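Local coordinates for protein putative primosome component (Streptococcus pyogenes serotype M3, PDB 2QGZ) that probably acts as an ATP-binding helicase loader of the primosome, helping to place the replicative helicase on DNA, at residues A[253-263]-A[282-291]. Residues are numbered along the deposited sequence; the frame is centred on the assembly and turned at random.
Sequences FTSNYSFADLE and MERVRYLARE
The ring of Phe259 is held between Arg286 and Glu291. Arg286 CG lies over the centre of one face, 3.9 Å from the centroid of the Phe259 ring, as a CH-pi contact. Glu291 CB makes a second CH-pi contact over the opposite face, and the Glu291 carboxylate stacks along the ring with its plane turned only 22° from it. Ala289 O meets the ring edge in plane, 3.5 Å from Phe259 CZ. Phe259 CD1 touches Met282 CE at 3.7 Å, and Val285 CG1 reaches Phe259 CE1.

Two polar links lie beyond the backbone end of the Phe259 ring. Phe259 N donates to Glu291 OE1, although the position of that oxygen is less certain. Arg286 NH2 forms a salt bridge with Glu263 OE2 at 2.8 Å, meeting the anti side of the carboxylate and lying 30° out of its plane. Arg286 gets there with an extended chain that runs back past Phe259.

Deeper in, Val285 turns CG1 directly away from its own amide nitrogen (chi1 179°), which sets this methyl between both phenylalanines. Val285 CG1 makes a CH-pi contact over one face of Phe253, 4.0 Å from the centroid of the Phe253 ring, while Ala289 CB packs at the edge. Met282 bends at chi2 and chi3, and its SD rests 3.6 Å from Leu262 CD2.

Ser258 is the N-cap of helix 259-263, with a weak bond from Asp261 N to its OG. A water accepts from Ala260 N and, if OE1 is placed correctly, donates to Glu291 OE1, which would link the start of this helix to strand 289-293.

The short helix 259-263 runs nearly antiparallel to helix 282-288. Strand 154-158 lies between strands 251-255 and 289-293 in the parallel sheet of this P-loop NTPase-like fold. Its Tyr156 touches Phe253, Phe259 and Leu262, while Leu288 packs on helix 237-247.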
ATOM      1  N   PHE A 253       2.091  -1.362   2.365  1.00 30.04           N
ATOM      2  CA  PHE A 253       3.328  -0.865   1.772  1.00 30.06           C
ATOM      3  C   PHE A 253       3.921  -1.934   0.863  1.00 31.04           C
ATOM      4  O   PHE A 253       3.592  -3.110   0.982  1.00 32.15           O
ATOM      5  CB  PHE A 253       4.402  -0.573   2.833  1.00 30.48           C
ATOM      6  CG  PHE A 253       3.932   0.226   4.010  1.00 27.43           C
ATOM      7  CD1 PHE A 253       3.202  -0.377   5.033  1.00 26.33           C
ATOM      8  CD2 PHE A 253       4.270   1.579   4.126  1.00 28.76           C
ATOM      9  CE1 PHE A 253       2.816   0.353   6.166  1.00 28.74           C
ATOM     10  CE2 PHE A 253       3.891   2.326   5.256  1.00 28.36           C
ATOM     11  CZ  PHE A 253       3.162   1.708   6.279  1.00 28.81           C
ATOM     12  N   THR A 254       4.795  -1.517  -0.042  1.00 30.97           N
ATOM     13  CA  THR A 254       5.523  -2.449  -0.900  1.00 31.33           C
ATOM     14  C   THR A 254       6.943  -1.887  -0.844  1.00 33.21           C
ATOM     15  O   THR A 254       7.135  -0.676  -0.695  1.00 30.22           O
ATOM     16  CB  THR A 254       5.062  -2.444  -2.371  1.00 31.51           C
ATOM     17  OG1 THR A 254       5.333  -1.170  -2.942  1.00 29.34           O
ATOM     18  CG2 THR A 254       3.576  -2.745  -2.486  1.00 32.48           C
ATOM     19  N   SER A 255       7.944  -2.742  -0.967  1.00 34.71           N
ATOM     20  CA  SER A 255       9.309  -2.253  -0.897  1.00 38.13           C
ATOM     21  C   SER A 255      10.301  -3.285  -1.431  1.00 39.46           C
ATOM     22  O   SER A 255       9.963  -4.456  -1.591  1.00 39.72           O
ATOM     23  CB  SER A 255       9.637  -1.914   0.568  1.00 38.14           C
ATOM     24  OG  SER A 255      10.963  -1.442   0.719  1.00 40.86           O
ATOM     25  N   ASN A 256      11.521  -2.838  -1.717  1.00 41.66           N
ATOM     26  CA  ASN A 256      12.570  -3.736  -2.189  1.00 44.31           C
ATOM     27  C   ASN A 256      13.323  -4.257  -0.966  1.00 46.13           C
ATOM     28  O   ASN A 256      14.098  -5.210  -1.064  1.00 47.90           O
ATOM     29  CB  ASN A 256      13.548  -3.002  -3.107  1.00 46.58           C
ATOM     30  CG  ASN A 256      12.919  -2.581  -4.417  1.00 49.00           C
ATOM     31  OD1 ASN A 256      12.360  -3.403  -5.137  1.00 52.78           O
ATOM     32  ND2 ASN A 256      13.014  -1.298  -4.738  1.00 50.06           N
ATOM     33  N   TYR A 257      13.066  -3.640   0.187  1.00 45.30           N
ATOM     34  CA  TYR A 257      13.740  -4.007   1.428  1.00 46.14           C
ATOM     35  C   TYR A 257      12.798  -4.528   2.501  1.00 45.11           C
ATOM     36  O   TYR A 257      11.644  -4.118   2.583  1.00 45.78           O
ATOM     37  CB  TYR A 257      14.473  -2.791   2.009  1.00 48.92           C
ATOM     38  CG  TYR A 257      15.283  -2.000   1.006  1.00 52.91           C
ATOM     39  CD1 TYR A 257      16.477  -2.507   0.478  1.00 55.51           C
ATOM     40  CD2 TYR A 257      14.847  -0.748   0.569  1.00 53.61           C
ATOM     41  CE1 TYR A 257      17.213  -1.782  -0.462  1.00 56.57           C
ATOM     42  CE2 TYR A 257      15.574  -0.018  -0.370  1.00 56.07           C
ATOM     43  CZ  TYR A 257      16.752  -0.540  -0.880  1.00 57.03           C
ATOM     44  OH  TYR A 257      17.458   0.179  -1.818  1.00 59.65           O
ATOM     45  N   SER A 258      13.315  -5.420   3.339  1.00 45.54           N
ATOM     46  CA  SER A 258      12.557  -5.978   4.451  1.00 44.49           C
ATOM     47  C   SER A 258      12.581  -4.901   5.532  1.00 43.95           C
ATOM     48  O   SER A 258      13.206  -3.858   5.342  1.00 41.61           O
ATOM     49  CB  SER A 258      13.252  -7.227   4.984  1.00 46.70           C
ATOM     50  OG  SER A 258      14.512  -6.890   5.552  1.00 48.07           O
ATOM     51  N   PHE A 259      11.913  -5.148   6.656  1.00 43.74           N
ATOM     52  CA  PHE A 259      11.895  -4.177   7.746  1.00 45.44           C
ATOM     53  C   PHE A 259      13.311  -3.785   8.131  1.00 48.82           C
ATOM     54  O   PHE A 259      13.697  -2.618   8.032  1.00 48.37           O
ATOM     55  CB  PHE A 259      11.199  -4.744   8.982  1.00 43.44           C
ATOM     56  CG  PHE A 259       9.703  -4.682   8.924  1.00 43.55           C
ATOM     57  CD1 PHE A 259       9.058  -3.721   8.145  1.00 43.07           C
ATOM     58  CD2 PHE A 259       8.936  -5.557   9.682  1.00 41.84           C
ATOM     59  CE1 PHE A 259       7.673  -3.634   8.127  1.00 41.53           C
ATOM     60  CE2 PHE A 259       7.553  -5.480   9.672  1.00 41.87           C
ATOM     61  CZ  PHE A 259       6.920  -4.515   8.893  1.00 42.44           C
ATOM     62  N   ALA A 260      14.082  -4.779   8.561  1.00 52.09           N
ATOM     63  CA  ALA A 260      15.458  -4.577   8.993  1.00 54.01           C
ATOM     64  C   ALA A 260      16.325  -3.858   7.968  1.00 54.86           C
ATOM     65  O   ALA A 260      17.110  -2.987   8.328  1.00 54.93           O
ATOM     66  CB  ALA A 260      16.079  -5.916   9.355  1.00 55.80           C
ATOM     67  N   ASP A 261      16.186  -4.225   6.698  1.00 56.86           N
ATOM     68  CA  ASP A 261      16.967  -3.599   5.633  1.00 58.88           C
ATOM     69  C   ASP A 261      16.496  -2.180   5.330  1.00 59.36           C
ATOM     70  O   ASP A 261      17.294  -1.324   4.944  1.00 58.58           O
ATOM     71  CB  ASP A 261      16.896  -4.432   4.343  1.00 62.25           C
ATOM     72  CG  ASP A 261      17.991  -5.495   4.254  1.00 66.21           C
ATOM     73  OD1 ASP A 261      18.013  -6.428   5.092  1.00 66.13           O
ATOM     74  OD2 ASP A 261      18.833  -5.393   3.331  1.00 68.43           O
ATOM     75  N   LEU A 262      15.199  -1.933   5.488  1.00 59.00           N
ATOM     76  CA  LEU A 262      14.654  -0.608   5.215  1.00 58.98           C
ATOM     77  C   LEU A 262      15.174   0.384   6.239  1.00 61.29           C
ATOM     78  O   LEU A 262      15.541   1.508   5.902  1.00 61.34           O
ATOM     79  CB  LEU A 262      13.125  -0.622   5.262  1.00 55.89           C
ATOM     80  CG  LEU A 262      12.500   0.763   5.068  1.00 54.67           C
ATOM     81  CD1 LEU A 262      12.926   1.331   3.718  1.00 51.93           C
ATOM     82  CD2 LEU A 262      10.986   0.677   5.178  1.00 54.33           C
ATOM     83  N   GLU A 263      15.199  -0.041   7.496  1.00 63.01           N
ATOM     84  CA  GLU A 263      15.671   0.816   8.567  1.00 66.22           C
ATOM     85  C   GLU A 263      17.169   1.074   8.423  1.00 66.73           C
ATOM     86  O   GLU A 263      17.616   2.223   8.443  1.00 65.66           O
ATOM     87  CB  GLU A 263      15.379   0.171   9.923  1.00 67.32           C
ATOM     88  CG  GLU A 263      15.624   1.103  11.094  1.00 70.52           C
ATOM     89  CD  GLU A 263      15.143   0.531  12.415  1.00 72.06           C
ATOM     90  OE1 GLU A 263      15.135   1.285  13.413  1.00 73.81           O
ATOM     91  OE2 GLU A 263      14.778  -0.664  12.459  1.00 72.16           O
ATOM     92  N   MET A 282       9.838   4.084  11.524  1.00 50.89           N
ATOM     93  CA  MET A 282       9.972   2.664  11.235  1.00 50.31           C
ATOM     94  C   MET A 282       9.145   1.834  12.223  1.00 48.63           C
ATOM     95  O   MET A 282       8.680   0.743  11.892  1.00 49.23           O
ATOM     96  CB  MET A 282      11.451   2.264  11.301  1.00 51.29           C
ATOM     97  CG  MET A 282      11.807   1.008  10.528  1.00 54.75           C
ATOM     98  SD  MET A 282      11.372   1.113   8.769  1.00 54.99           S
ATOM     99  CE  MET A 282      10.130  -0.177   8.683  1.00 54.91           C
ATOM    100  N   GLU A 283       8.959   2.350  13.435  1.00 46.42           N
ATOM    101  CA  GLU A 283       8.168   1.642  14.443  1.00 44.14           C
ATOM    102  C   GLU A 283       6.681   1.734  14.091  1.00 42.27           C
ATOM    103  O   GLU A 283       5.888   0.884  14.484  1.00 41.03           O
ATOM    104  CB  GLU A 283       8.420   2.236  15.837  1.00 44.62           C
ATOM    105  N   ARG A 284       6.310   2.774  13.350  1.00 41.59           N
ATOM    106  CA  ARG A 284       4.924   2.944  12.943  1.00 41.71           C
ATOM    107  C   ARG A 284       4.610   1.985  11.794  1.00 41.36           C
ATOM    108  O   ARG A 284       3.501   1.452  11.702  1.00 41.26           O
ATOM    109  CB  ARG A 284       4.659   4.389  12.515  1.00 42.60           C
ATOM    110  CG  ARG A 284       4.792   5.409  13.641  1.00 40.43           C
ATOM    111  CD  ARG A 284       4.170   6.730  13.233  1.00 38.74           C
ATOM    112  NE  ARG A 284       4.409   7.795  14.206  1.00 41.43           N
ATOM    113  CZ  ARG A 284       3.825   7.888  15.398  1.00 37.11           C
ATOM    114  NH1 ARG A 284       2.947   6.977  15.798  1.00 35.21           N
ATOM    115  NH2 ARG A 284       4.113   8.913  16.183  1.00 35.67           N
ATOM    116  N   VAL A 285       5.590   1.765  10.921  1.00 40.36           N
ATOM    117  CA  VAL A 285       5.406   0.841   9.813  1.00 40.32           C
ATOM    118  C   VAL A 285       5.180  -0.560  10.386  1.00 41.13           C
ATOM    119  O   VAL A 285       4.236  -1.250   9.995  1.00 39.67           O
ATOM    120  CB  VAL A 285       6.639   0.809   8.884  1.00 39.98           C
ATOM    121  CG1 VAL A 285       6.408  -0.175   7.754  1.00 37.40           C
ATOM    122  CG2 VAL A 285       6.899   2.188   8.316  1.00 38.43           C
ATOM    123  N   ARG A 286       6.039  -0.968  11.324  1.00 41.52           N
ATOM    124  CA  ARG A 286       5.927  -2.288  11.935  1.00 41.92           C
ATOM    125  C   ARG A 286       4.636  -2.438  12.710  1.00 41.07           C
ATOM    126  O   ARG A 286       4.139  -3.544  12.899  1.00 41.92           O
ATOM    127  CB  ARG A 286       7.090  -2.561  12.892  1.00 45.19           C
ATOM    128  CG  ARG A 286       8.462  -2.661  12.253  1.00 50.27           C
ATOM    129  CD  ARG A 286       9.475  -3.166  13.274  1.00 55.77           C
ATOM    130  NE  ARG A 286      10.812  -3.327  12.703  1.00 61.74           N
ATOM    131  CZ  ARG A 286      11.682  -2.334  12.521  1.00 64.64           C
ATOM    132  NH1 ARG A 286      11.367  -1.090  12.871  1.00 64.44           N
ATOM    133  NH2 ARG A 286      12.866  -2.584  11.972  1.00 65.84           N
ATOM    134  N   TYR A 287       4.088  -1.331  13.179  1.00 41.04           N
ATOM    135  CA  TYR A 287       2.853  -1.412  13.939  1.00 40.75           C
ATOM    136  C   TYR A 287       1.639  -1.529  13.010  1.00 38.60           C
ATOM    137  O   TYR A 287       0.691  -2.255  13.308  1.00 37.25           O
ATOM    138  CB  TYR A 287       2.735  -0.193  14.867  1.00 42.35           C
ATOM    139  CG  TYR A 287       1.415  -0.092  15.588  1.00 43.89           C
ATOM    140  CD1 TYR A 287       0.320   0.530  14.992  1.00 45.33           C
ATOM    141  CD2 TYR A 287       1.242  -0.658  16.845  1.00 46.45           C
ATOM    142  CE1 TYR A 287      -0.914   0.582  15.626  1.00 47.46           C
ATOM    143  CE2 TYR A 287       0.008  -0.615  17.492  1.00 49.13           C
ATOM    144  CZ  TYR A 287      -1.066   0.003  16.874  1.00 48.32           C
ATOM    145  OH  TYR A 287      -2.303   0.013  17.485  1.00 47.54           O
ATOM    146  N   LEU A 288       1.687  -0.836  11.876  1.00 37.59           N
ATOM    147  CA  LEU A 288       0.586  -0.844  10.913  1.00 36.26           C
ATOM    148  C   LEU A 288       0.523  -2.046   9.972  1.00 36.09           C
ATOM    149  O   LEU A 288      -0.562  -2.410   9.511  1.00 33.98           O
ATOM    150  CB  LEU A 288       0.630   0.426  10.065  1.00 35.34           C
ATOM    151  CG  LEU A 288       0.351   1.739  10.783  1.00 35.50           C
ATOM    152  CD1 LEU A 288       0.934   2.895   9.998  1.00 32.21           C
ATOM    153  CD2 LEU A 288      -1.143   1.889  10.963  1.00 34.78           C
ATOM    154  N   ALA A 289       1.660  -2.676   9.687  1.00 35.42           N
ATOM    155  CA  ALA A 289       1.634  -3.798   8.747  1.00 37.25           C
ATOM    156  C   ALA A 289       2.527  -4.991   9.072  1.00 38.11           C
ATOM    157  O   ALA A 289       3.566  -4.855   9.712  1.00 40.54           O
ATOM    158  CB  ALA A 289       1.960  -3.285   7.356  1.00 34.91           C
ATOM    159  N   ARG A 290       2.110  -6.165   8.616  1.00 39.38           N
ATOM    160  CA  ARG A 290       2.868  -7.390   8.836  1.00 41.38           C
ATOM    161  C   ARG A 290       3.751  -7.628   7.616  1.00 41.41           C
ATOM    162  O   ARG A 290       3.303  -7.490   6.484  1.00 40.86           O
ATOM    163  CB  ARG A 290       1.912  -8.563   9.060  1.00 46.68           C
ATOM    164  CG  ARG A 290       1.155  -8.490  10.392  1.00 54.49           C
ATOM    165  CD  ARG A 290       2.096  -8.787  11.577  1.00 60.92           C
ATOM    166  NE  ARG A 290       1.542  -8.412  12.882  1.00 65.49           N
ATOM    167  CZ  ARG A 290       1.432  -7.157  13.324  1.00 68.06           C
ATOM    168  NH1 ARG A 290       1.837  -6.141  12.571  1.00 68.37           N
ATOM    169  NH2 ARG A 290       0.922  -6.917  14.527  1.00 68.18           N
ATOM    170  N   GLU A 291       5.007  -7.977   7.857  1.00 40.73           N
ATOM    171  CA  GLU A 291       5.984  -8.202   6.792  1.00 41.06           C
ATOM    172  C   GLU A 291       5.767  -9.512   6.040  1.00 40.00           C
ATOM    173  O   GLU A 291       5.558 -10.548   6.656  1.00 39.90           O
ATOM    174  CB  GLU A 291       7.381  -8.196   7.402  1.00 41.40           C
ATOM    175  CG  GLU A 291       8.522  -7.912   6.454  1.00 46.65           C
ATOM    176  CD  GLU A 291       9.880  -8.037   7.146  1.00 48.85           C
ATOM    177  OE1 GLU A 291      10.875  -7.495   6.615  1.00 48.83           O
ATOM    178  OE2 GLU A 291       9.954  -8.685   8.218  1.00 48.73           O
TER
HETATM  179  O   HOH W   1      13.360  -7.354   8.626  1.00 51.96           O